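Side-chain contact in putative citrate lyase, alfa subunit (Streptococcus mutans, PDB 2HJ0), which is probably an alpha subunit of the citrate lyase (CitF) family, its own activity being unestablished: residues V428-T433 with A495-R500. Numbering follows the deposited sequence.
Sequences VNTVIT and ALIEYR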
# COMPACT_ATOMS: atom_id res chain seq x y z
N VAL A 428 -34.11 21.31 -6.12
CA VAL A 428 -33.83 20.49 -4.95
C VAL A 428 -33.38 21.34 -3.77
O VAL A 428 -32.71 22.36 -3.95
CB VAL A 428 -32.74 19.45 -5.25
CG1 VAL A 428 -33.16 18.56 -6.42
CG2 VAL A 428 -31.44 20.14 -5.57
N ASN A 429 -33.75 20.93 -2.57
CA ASN A 429 -33.36 21.64 -1.35
C ASN A 429 -31.84 21.67 -1.23
O ASN A 429 -31.25 22.73 -0.98
CB ASN A 429 -33.97 20.98 -0.11
CG ASN A 429 -35.46 21.25 0.02
OD1 ASN A 429 -36.23 20.41 0.53
ND2 ASN A 429 -35.89 22.45 -0.42
N THR A 430 -31.19 20.52 -1.40
CA THR A 430 -29.73 20.43 -1.31
C THR A 430 -29.18 19.76 -2.57
O THR A 430 -29.74 18.79 -3.05
CB THR A 430 -29.27 19.59 -0.10
OG1 THR A 430 -30.01 19.98 1.06
CG2 THR A 430 -27.79 19.81 0.15
N VAL A 431 -28.07 20.26 -3.09
CA VAL A 431 -27.47 19.67 -4.28
C VAL A 431 -26.19 18.90 -3.96
O VAL A 431 -25.23 19.48 -3.45
CB VAL A 431 -27.09 20.74 -5.32
CG1 VAL A 431 -26.41 20.08 -6.51
CG2 VAL A 431 -28.32 21.49 -5.76
N ILE A 432 -26.18 17.61 -4.26
CA ILE A 432 -24.99 16.80 -4.02
C ILE A 432 -24.34 16.44 -5.36
O ILE A 432 -23.12 16.50 -5.49
CB ILE A 432 -25.29 15.51 -3.21
CG1 ILE A 432 -25.44 15.85 -1.73
CG2 ILE A 432 -24.13 14.53 -3.33
CD1 ILE A 432 -26.49 16.88 -1.44
N THR A 433 -25.15 16.09 -6.35
CA THR A 433 -24.63 15.74 -7.67
C THR A 433 -25.25 16.62 -8.75
O THR A 433 -26.46 16.62 -8.96
CB THR A 433 -24.93 14.27 -8.02
OG1 THR A 433 -24.36 13.41 -7.02
CG2 THR A 433 -24.35 13.92 -9.39
N ALA A 495 -24.39 23.25 7.66
CA ALA A 495 -23.32 22.48 7.03
C ALA A 495 -22.98 22.96 5.61
O ALA A 495 -23.81 23.55 4.93
CB ALA A 495 -23.72 21.01 6.99
N LEU A 496 -21.76 22.71 5.19
CA LEU A 496 -21.34 23.08 3.85
C LEU A 496 -21.18 21.79 3.02
O LEU A 496 -20.72 20.77 3.53
CB LEU A 496 -19.99 23.81 3.92
CG LEU A 496 -19.92 25.06 4.84
CD1 LEU A 496 -18.50 25.62 4.86
CD2 LEU A 496 -20.90 26.13 4.36
N ILE A 497 -21.60 21.82 1.76
CA ILE A 497 -21.42 20.63 0.93
C ILE A 497 -20.27 20.92 -0.02
O ILE A 497 -20.37 21.78 -0.89
CB ILE A 497 -22.70 20.26 0.11
CG1 ILE A 497 -23.73 19.55 1.00
CG2 ILE A 497 -22.35 19.30 -1.02
CD1 ILE A 497 -24.21 20.37 2.18
N GLU A 498 -19.15 20.22 0.19
CA GLU A 498 -17.99 20.38 -0.66
C GLU A 498 -18.03 19.36 -1.78
O GLU A 498 -18.15 18.17 -1.53
CB GLU A 498 -16.69 20.19 0.14
CG GLU A 498 -15.45 20.20 -0.75
CD GLU A 498 -14.24 19.56 -0.11
OE1 GLU A 498 -13.52 20.24 0.65
OE2 GLU A 498 -14.00 18.35 -0.35
N TYR A 499 -17.95 19.83 -3.02
CA TYR A 499 -17.95 18.96 -4.19
C TYR A 499 -16.64 18.17 -4.23
O TYR A 499 -15.63 18.60 -3.66
CB TYR A 499 -18.05 19.78 -5.47
CG TYR A 499 -18.28 18.97 -6.73
CD1 TYR A 499 -19.44 18.22 -6.88
CD2 TYR A 499 -17.34 18.96 -7.77
CE1 TYR A 499 -19.67 17.48 -8.03
CE2 TYR A 499 -17.57 18.22 -8.93
CZ TYR A 499 -18.75 17.48 -9.04
OH TYR A 499 -19.00 16.73 -10.17
N ARG A 500 -16.65 17.04 -4.91
CA ARG A 500 -15.46 16.20 -5.00
C ARG A 500 -14.17 16.96 -5.32
O ARG A 500 -13.10 16.58 -4.85
CB ARG A 500 -15.68 15.08 -6.04
CG ARG A 500 -15.86 15.55 -7.47
CD ARG A 500 -15.96 14.37 -8.44
NE ARG A 500 -15.06 13.27 -8.01
CZ ARG A 500 -14.51 12.38 -8.82
NH1 ARG A 500 -14.74 12.42 -10.13
NH2 ARG A 500 -13.71 11.45 -8.31
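Ile497 reaches from its strand toward the loop 428-433 with both branches, and each branch finds something different. Its CG2 methyl lies against the backbone carbonyl oxygen Val431 O at 3.8 Å, a van der Waals contact. The other branch goes to a methyl: CG1 stands anti to its own carbonyl carbon (chi1 -78°), and the CD1 beyond it ends 4.2 Å from Thr430 CG2, the two side chains crossing at about a right angle. Thr430 presents this CG2 methyl, which stands anti to its backbone N, while OG1 is hydrogen-bonded to Thr387 OG1. Strand 493-498 runs parallel to 143-145 and antiparallel to 504-511, one of the two outermost strands of a mixed sheet within this chain, so Ile497 joins that sheet's edge region to the loop that leads into strand 440-442 of the second sheet; Val508 of strand 504-511 touches both Ile497 and Thr430. Further along, Ile432 and Thr433 both pair with Val383 in a classic beta bulge. Ile432 O lies near the plane of the Tyr499 ring, at its edge, 4.3 Å from CD1, too long for more than a loose contact. CG of Arg500, the next residue along, sits over one face of that ring, toward the rim, while Cys401 of helix 400-406 also touches Tyr499.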